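Local coordinates for protein nitrophorin Cim l NP (Cimex lectularius, PDB 2IMQ) that carries nitric oxide on its heme in bed bug saliva and delivers it to the victim during feeding, which widens blood vessels, at residues K147-D155 with W168-V176; I192-L201 with S240-K248. All coordinates share one frame; numbering follows the deposited sequence. Where two conformers were deposited one is given.

Interaction 1 (K147-D155 with W168-V176); sequences KYAYDTRLD and WIGDLNVRV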
# COMPACT_ATOMS: atom_id res chain seq x y z
N LYS A 147 -5.52 -16.52 5.72
CA LYS A 147 -4.71 -15.58 6.43
C LYS A 147 -4.55 -14.28 5.67
O LYS A 147 -3.87 -13.38 6.14
CB LYS A 147 -3.34 -16.15 6.70
CG LYS A 147 -2.44 -16.25 5.46
CD LYS A 147 -1.10 -16.90 5.70
CE LYS A 147 -0.37 -17.05 4.39
NZ LYS A 147 0.60 -16.02 4.24
N TYR A 148 -5.11 -14.20 4.47
CA TYR A 148 -4.82 -13.05 3.60
C TYR A 148 -5.67 -11.83 4.04
O TYR A 148 -6.79 -11.95 4.48
CB TYR A 148 -5.08 -13.41 2.15
CG TYR A 148 -4.31 -14.65 1.70
CD1 TYR A 148 -4.97 -15.79 1.26
CD2 TYR A 148 -2.95 -14.71 1.79
CE1 TYR A 148 -4.28 -16.93 0.90
CE2 TYR A 148 -2.25 -15.86 1.45
CZ TYR A 148 -2.90 -16.95 0.99
OH TYR A 148 -2.20 -18.07 0.70
N ALA A 149 -5.09 -10.64 3.85
CA ALA A 149 -5.69 -9.40 4.29
C ALA A 149 -6.69 -8.87 3.25
O ALA A 149 -6.55 -7.79 2.69
CB ALA A 149 -4.62 -8.39 4.62
N TYR A 150 -7.71 -9.67 3.02
CA TYR A 150 -8.81 -9.34 2.15
C TYR A 150 -10.12 -9.41 2.96
O TYR A 150 -10.30 -10.31 3.78
CB TYR A 150 -8.94 -10.30 0.98
CG TYR A 150 -10.03 -9.93 0.00
CD1 TYR A 150 -9.80 -9.00 -0.95
CD2 TYR A 150 -11.29 -10.52 0.06
CE1 TYR A 150 -10.79 -8.63 -1.83
CE2 TYR A 150 -12.27 -10.18 -0.81
CZ TYR A 150 -12.02 -9.25 -1.79
OH TYR A 150 -13.02 -8.85 -2.67
N ASP A 151 -11.02 -8.47 2.71
CA ASP A 151 -12.39 -8.58 3.13
C ASP A 151 -13.20 -7.89 2.05
O ASP A 151 -12.81 -6.84 1.51
CB ASP A 151 -12.53 -7.86 4.47
CG ASP A 151 -13.89 -8.07 5.14
OD1 ASP A 151 -14.87 -7.51 4.65
OD2 ASP A 151 -14.00 -8.77 6.17
N THR A 152 -14.39 -8.41 1.77
CA THR A 152 -15.17 -7.88 0.63
C THR A 152 -15.61 -6.46 0.93
O THR A 152 -15.82 -5.71 0.02
CB THR A 152 -16.37 -8.75 0.33
OG1 THR A 152 -17.09 -8.94 1.54
CG2 THR A 152 -15.94 -10.09 -0.14
N ARG A 153 -15.75 -6.10 2.21
CA ARG A 153 -16.14 -4.75 2.59
C ARG A 153 -15.12 -3.69 2.24
O ARG A 153 -15.42 -2.52 2.21
CB ARG A 153 -16.40 -4.68 4.09
CG ARG A 153 -17.64 -5.50 4.55
CD ARG A 153 -17.72 -5.54 6.04
NE ARG A 153 -16.76 -6.50 6.61
CZ ARG A 153 -16.59 -6.71 7.91
NH1 ARG A 153 -17.34 -6.08 8.79
NH2 ARG A 153 -15.69 -7.58 8.34
N LEU A 154 -13.89 -4.13 1.98
CA LEU A 154 -12.76 -3.23 1.64
C LEU A 154 -12.58 -3.10 0.13
O LEU A 154 -11.75 -2.31 -0.34
CB LEU A 154 -11.47 -3.73 2.29
CG LEU A 154 -11.47 -3.81 3.80
CD1 LEU A 154 -10.24 -4.59 4.29
CD2 LEU A 154 -11.47 -2.45 4.43
N ASP A 155 -13.41 -3.83 -0.64
CA ASP A 155 -13.23 -3.99 -2.07
C ASP A 155 -14.35 -3.22 -2.77
O ASP A 155 -15.47 -3.74 -3.00
CB ASP A 155 -13.30 -5.45 -2.47
CG ASP A 155 -12.94 -5.68 -3.89
OD1 ASP A 155 -13.04 -4.73 -4.73
OD2 ASP A 155 -12.59 -6.82 -4.27
N TRP A 168 -5.02 -0.80 -3.78
CA TRP A 168 -4.99 -1.49 -2.52
C TRP A 168 -3.51 -1.66 -2.24
O TRP A 168 -2.77 -2.28 -3.01
CB TRP A 168 -5.65 -2.86 -2.66
CG TRP A 168 -5.99 -3.57 -1.39
CD1 TRP A 168 -5.25 -3.69 -0.27
CD2 TRP A 168 -7.21 -4.22 -1.12
NE1 TRP A 168 -5.93 -4.41 0.69
CE2 TRP A 168 -7.14 -4.75 0.17
CE3 TRP A 168 -8.38 -4.44 -1.88
CZ2 TRP A 168 -8.18 -5.44 0.73
CZ3 TRP A 168 -9.40 -5.15 -1.30
CH2 TRP A 168 -9.29 -5.62 -0.03
N ILE A 169 -3.09 -1.09 -1.13
CA ILE A 169 -1.66 -0.97 -0.78
C ILE A 169 -1.42 -1.37 0.66
O ILE A 169 -2.19 -1.01 1.54
CB ILE A 169 -1.14 0.47 -1.02
CG1 ILE A 169 -1.98 1.52 -0.28
CG2 ILE A 169 -1.09 0.73 -2.52
CD1 ILE A 169 -1.33 2.94 -0.40
N GLY A 170 -0.37 -2.14 0.87
CA GLY A 170 -0.01 -2.58 2.19
C GLY A 170 0.54 -3.98 2.11
O GLY A 170 0.72 -4.56 1.03
N ASP A 171 0.81 -4.51 3.28
CA ASP A 171 1.25 -5.88 3.43
C ASP A 171 -0.01 -6.74 3.48
O ASP A 171 -0.79 -6.67 4.46
CB ASP A 171 2.10 -6.06 4.67
CG ASP A 171 2.53 -7.47 4.92
OD1 ASP A 171 2.09 -8.37 4.15
OD2 ASP A 171 3.30 -7.66 5.88
N LEU A 172 -0.26 -7.48 2.41
CA LEU A 172 -1.45 -8.30 2.25
C LEU A 172 -1.43 -9.63 3.03
O LEU A 172 -2.37 -10.38 2.95
CB LEU A 172 -1.67 -8.60 0.79
CG LEU A 172 -1.72 -7.41 -0.19
CD1 LEU A 172 -1.88 -7.89 -1.60
CD2 LEU A 172 -2.78 -6.39 0.15
N ASN A 173 -0.34 -9.88 3.72
CA ASN A 173 -0.10 -11.14 4.40
C ASN A 173 0.02 -12.28 3.45
O ASN A 173 -0.25 -13.41 3.75
CB ASN A 173 -1.08 -11.44 5.56
CG ASN A 173 -0.42 -12.27 6.59
OD1 ASN A 173 0.78 -12.11 6.83
ND2 ASN A 173 -1.19 -13.16 7.20
N VAL A 174 0.44 -11.96 2.24
CA VAL A 174 0.79 -12.90 1.16
C VAL A 174 2.32 -13.15 1.24
O VAL A 174 3.08 -12.19 1.28
CB VAL A 174 0.41 -12.31 -0.23
CG1 VAL A 174 1.01 -13.11 -1.32
CG2 VAL A 174 -1.10 -12.27 -0.36
N ARG A 175 2.69 -14.41 1.20
CA ARG A 175 4.10 -14.79 1.34
C ARG A 175 4.50 -15.76 0.23
O ARG A 175 3.69 -16.16 -0.57
CB ARG A 175 4.37 -15.37 2.72
CG ARG A 175 4.00 -14.43 3.89
CD ARG A 175 4.96 -13.27 3.94
NE ARG A 175 4.80 -12.38 5.07
CZ ARG A 175 4.11 -11.25 5.03
NH1 ARG A 175 3.45 -10.89 3.94
NH2 ARG A 175 4.07 -10.48 6.09
N VAL A 176 5.79 -16.08 0.22
CA VAL A 176 6.31 -17.03 -0.73
C VAL A 176 6.31 -18.39 -0.08
O VAL A 176 6.99 -18.60 0.93
CB VAL A 176 7.73 -16.58 -1.14
CG1 VAL A 176 8.49 -17.67 -1.88
CG2 VAL A 176 7.68 -15.33 -2.04
O HOH W 1 1.95 -15.12 6.43

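Interaction 2 (I192-L201 with S240-K248); sequences IDGLMAFDQL and SWTDRALYK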
# COMPACT_ATOMS: atom_id res chain seq x y z
N ILE A 192 13.36 -13.75 -10.45
CA ILE A 192 12.22 -13.15 -9.76
C ILE A 192 10.93 -13.83 -10.16
O ILE A 192 10.15 -14.20 -9.30
CB ILE A 192 12.15 -11.63 -10.11
CG1 ILE A 192 13.42 -10.93 -9.67
CG2 ILE A 192 10.95 -10.97 -9.49
CD1 ILE A 192 13.85 -11.04 -8.23
N ASP A 193 10.71 -14.06 -11.43
CA ASP A 193 9.49 -14.69 -11.88
C ASP A 193 9.42 -16.14 -11.41
O ASP A 193 8.35 -16.66 -11.10
CB ASP A 193 9.37 -14.63 -13.39
CG ASP A 193 9.17 -13.28 -13.93
OD1 ASP A 193 8.81 -12.35 -13.19
OD2 ASP A 193 9.36 -13.06 -15.16
N GLY A 194 10.57 -16.79 -11.29
CA GLY A 194 10.62 -18.14 -10.80
C GLY A 194 10.23 -18.20 -9.35
O GLY A 194 9.51 -19.12 -8.92
N LEU A 195 10.67 -17.26 -8.56
CA LEU A 195 10.31 -17.20 -7.14
C LEU A 195 8.84 -16.78 -6.97
O LEU A 195 8.11 -17.31 -6.12
CB LEU A 195 11.26 -16.32 -6.36
CG LEU A 195 11.07 -16.32 -4.84
CD1 LEU A 195 11.14 -17.70 -4.30
CD2 LEU A 195 12.01 -15.42 -4.20
N MET A 196 8.40 -15.87 -7.82
CA MET A 196 7.02 -15.42 -7.84
C MET A 196 6.05 -16.54 -8.13
O MET A 196 4.88 -16.47 -7.78
CB MET A 196 6.83 -14.27 -8.84
CG MET A 196 5.61 -13.40 -8.60
SD MET A 196 5.82 -12.57 -6.97
CE MET A 196 6.60 -11.08 -7.24
N ALA A 197 6.51 -17.62 -8.75
CA ALA A 197 5.66 -18.80 -8.96
C ALA A 197 5.15 -19.39 -7.62
O ALA A 197 4.11 -19.98 -7.60
CB ALA A 197 6.35 -19.83 -9.78
N PHE A 198 5.87 -19.16 -6.53
CA PHE A 198 5.54 -19.67 -5.18
C PHE A 198 4.80 -18.63 -4.35
O PHE A 198 4.36 -18.94 -3.24
CB PHE A 198 6.81 -20.11 -4.47
CG PHE A 198 7.52 -21.17 -5.21
CD1 PHE A 198 8.65 -20.89 -5.96
CD2 PHE A 198 7.07 -22.48 -5.17
CE1 PHE A 198 9.28 -21.87 -6.66
CE2 PHE A 198 7.77 -23.47 -5.88
CZ PHE A 198 8.83 -23.14 -6.62
N ASP A 199 4.65 -17.41 -4.84
CA ASP A 199 3.97 -16.39 -4.13
C ASP A 199 2.47 -16.73 -4.04
O ASP A 199 1.87 -17.26 -4.94
CB ASP A 199 4.19 -15.03 -4.84
CG ASP A 199 3.40 -13.94 -4.20
OD1 ASP A 199 3.85 -13.37 -3.16
OD2 ASP A 199 2.31 -13.54 -4.72
N GLN A 200 1.90 -16.34 -2.90
CA GLN A 200 0.50 -16.73 -2.58
C GLN A 200 -0.58 -15.84 -3.18
O GLN A 200 -1.74 -16.17 -3.07
CB GLN A 200 0.34 -16.82 -1.07
CG GLN A 200 1.10 -17.97 -0.44
CD GLN A 200 1.21 -17.91 1.03
OE1 GLN A 200 1.29 -16.84 1.63
NE2 GLN A 200 1.33 -19.09 1.63
N LEU A 201 -0.25 -14.76 -3.87
CA LEU A 201 -1.31 -13.91 -4.39
C LEU A 201 -2.16 -14.70 -5.36
O LEU A 201 -3.39 -14.61 -5.35
CB LEU A 201 -0.75 -12.63 -5.01
CG LEU A 201 -1.84 -11.67 -5.54
CD1 LEU A 201 -2.74 -11.21 -4.42
CD2 LEU A 201 -1.14 -10.50 -6.21
N SER A 240 10.15 -12.96 1.01
CA SER A 240 8.83 -12.73 0.47
C SER A 240 8.62 -11.28 0.08
O SER A 240 9.33 -10.40 0.57
CB SER A 240 7.74 -13.11 1.51
OG SER A 240 7.76 -14.46 1.81
N TRP A 241 7.58 -11.08 -0.74
CA TRP A 241 7.08 -9.77 -1.10
C TRP A 241 5.94 -9.44 -0.17
O TRP A 241 4.83 -9.98 -0.30
CB TRP A 241 6.68 -9.76 -2.54
CG TRP A 241 7.88 -9.80 -3.46
CD1 TRP A 241 8.65 -8.77 -3.85
CD2 TRP A 241 8.38 -10.96 -4.14
NE1 TRP A 241 9.63 -9.22 -4.70
CE2 TRP A 241 9.47 -10.56 -4.91
CE3 TRP A 241 8.03 -12.32 -4.13
CZ2 TRP A 241 10.17 -11.43 -5.70
CZ3 TRP A 241 8.75 -13.19 -4.92
CH2 TRP A 241 9.81 -12.73 -5.68
N THR A 242 6.21 -8.56 0.76
CA THR A 242 5.24 -8.24 1.82
C THR A 242 4.36 -7.06 1.43
O THR A 242 3.17 -7.23 1.12
CB THR A 242 5.94 -8.11 3.13
OG1 THR A 242 6.95 -7.12 3.01
CG2 THR A 242 6.59 -9.39 3.49
N ASP A 243 4.95 -5.89 1.31
CA ASP A 243 4.20 -4.70 0.81
C ASP A 243 3.91 -4.86 -0.68
O ASP A 243 4.83 -5.14 -1.46
CB ASP A 243 5.02 -3.45 1.05
CG ASP A 243 4.97 -3.06 2.52
OD1 ASP A 243 3.91 -2.47 2.92
OD2 ASP A 243 5.87 -3.33 3.36
N ARG A 244 2.67 -4.64 -1.08
CA ARG A 244 2.22 -4.81 -2.42
C ARG A 244 1.35 -3.64 -2.79
O ARG A 244 0.74 -2.99 -1.95
CB ARG A 244 1.39 -6.11 -2.61
CG ARG A 244 1.99 -7.34 -1.96
CD ARG A 244 3.29 -7.85 -2.57
NE ARG A 244 3.07 -8.66 -3.75
CZ ARG A 244 2.94 -9.97 -3.75
NH1 ARG A 244 3.04 -10.68 -2.62
NH2 ARG A 244 2.68 -10.59 -4.90
N ALA A 245 1.27 -3.40 -4.09
CA ALA A 245 0.28 -2.47 -4.67
C ALA A 245 -0.51 -3.17 -5.73
O ALA A 245 0.06 -3.73 -6.67
CB ALA A 245 0.99 -1.25 -5.29
N LEU A 246 -1.82 -3.14 -5.57
CA LEU A 246 -2.75 -3.73 -6.52
C LEU A 246 -3.63 -2.60 -7.04
O LEU A 246 -3.93 -1.63 -6.35
CB LEU A 246 -3.66 -4.76 -5.86
CG LEU A 246 -2.98 -5.87 -5.14
CD1 LEU A 246 -4.03 -6.78 -4.52
CD2 LEU A 246 -1.99 -6.62 -6.02
N TYR A 247 -4.06 -2.76 -8.29
CA TYR A 247 -4.95 -1.77 -8.91
C TYR A 247 -6.04 -2.41 -9.71
O TYR A 247 -5.90 -3.53 -10.16
CB TYR A 247 -4.15 -0.84 -9.83
CG TYR A 247 -3.52 -1.45 -11.04
CD1 TYR A 247 -4.16 -1.43 -12.30
CD2 TYR A 247 -2.30 -2.05 -10.99
CE1 TYR A 247 -3.57 -2.00 -13.45
CE2 TYR A 247 -1.70 -2.58 -12.13
CZ TYR A 247 -2.32 -2.57 -13.34
OH TYR A 247 -1.66 -3.13 -14.44
N LYS A 248 -7.12 -1.65 -9.88
CA LYS A 248 -8.26 -2.11 -10.65
C LYS A 248 -9.07 -0.89 -11.00
O LYS A 248 -9.07 0.10 -10.29
CB LYS A 248 -9.15 -3.03 -9.77
CG LYS A 248 -10.20 -3.87 -10.44
CD LYS A 248 -10.83 -4.82 -9.40
CE LYS A 248 -11.92 -5.62 -10.06
NZ LYS A 248 -12.52 -6.58 -9.20
O HOH W 2 5.35 -12.85 -1.01

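Interaction 1 (K147-D155 with W168-V176)
Three direct hydrogen bonds join Lys-147 and Ala-149 to Leu-172 and Asn-173. Asn-173 ND2 gives a nearly straight bond to Lys-147 O (2.9 Å, 168°), close to the amide plane. In return, Lys-147 NZ reaches Asn-173 O at 2.8 Å. The lysine chain crosses the Asn-173 side chain at about a right angle, and its chi4 bend (101°) turns NZ to that carbonyl. A water takes a bond from NZ and gives a longer one to Asn-173 OD1. Ala-149 N bonds Leu-172 O at 2.9 Å.

Apolar packing flanks these bonds. Tyr-148 CD2 touches Val-174 CG2 at 3.7 Å, and Tyr-150 and Leu-154 meet Trp-168 CH2. The Tyr-150 ring and the six-membered ring of Trp-168 lie nearly parallel (18°) but barely overlap, with centroids 5.4 Å apart. Trp-168 NE1 bonds Ser-134.

Salt bridges stay within each segment. Arg-175 grips Asp-171 end-on, and Asp-171 also bonds Asn-15 and, in an Asx turn, Asn-173 N.

The loop before strand 165-169 is thus tied to the turn after it by exchanged amide and lysine ammonium bonds and the Ala-149 backbone bond. Across the contact these donors go to carbonyls, with no ion pair; Asn-173 ND2 also bonds Asp-138 OD1.

Interaction 2 (I192-L201 with S240-K248)
Trp-241 packs on helix 192-196, and beside it Arg-244 pairs with Asp-199. The contact sets this helix and the turn after it against edge strand 243-248 of one sheet of the DNase I-like beta-sandwich. In the conformer given, Met-196 lies over one face of the indole in a Met-aromatic contact. Its CE then sits 3.5 Å from the centroid of the six-membered ring, 8° off the normal, as a CH-pi contact. Bends at chi2 and chi3 fold this methionine conformer so that SD also lies over this face. Ile-192 CG2 meets CZ2, and Leu-195 CD2 meets CH2 at 3.8 Å. Trp-241 NE1 bonds Phe-220 O.

Arg-244 grips Asp-199 end-on. NH1 reaches OD1 at 2.9 Å, and NH2 reaches OD2 in a straighter bond (3.0 Å, 173°). The carboxylate and guanidinium planes stand 60° apart, so the pair is not coplanar. Leu-201 CD2 touches Leu-246 CD2 at 4.0 Å.

Further bonds position this ion pair. Arg-244 NH1 also bonds Trp-241 O, and NE forms a salt bridge with Glu-215. Two carboxylates near one guanidinium probably steady its positive charge. A water accepts from Trp-241 N and probably gives a bond to Asp-199 OD1. Asp-199 also caps the turn into helix 201-206. Its OD2 accepts Leu-201 N at 3.0 Å, on the opposite face of the carboxylate plane from Arg-244 NH2.

How the interactions relate
Both contacts are mostly buried and away from the annotated heme site. They meet at one sheet, where strands 165-169 and 243-248 are antiparallel neighbours. Backbone bonds pair Trp-168 with Leu-246 and Gly-170 with Arg-244. Interaction 1 joins the loop between strands 127-135 and 165-169 to the end of strand 165-169 and the turn after it, through bonds to backbone carbonyls and packing round Trp-168. Interaction 2 brings a helix and its following turn to the edge strand, through a salt bridge and an indole face. Gln-200 bridges them: its OE1 lies 2.8 Å from both Lys-147 NZ and Arg-175 N, probably bonding each. Lys-147 is partly exposed in interaction 1, as is Met-196 in interaction 2.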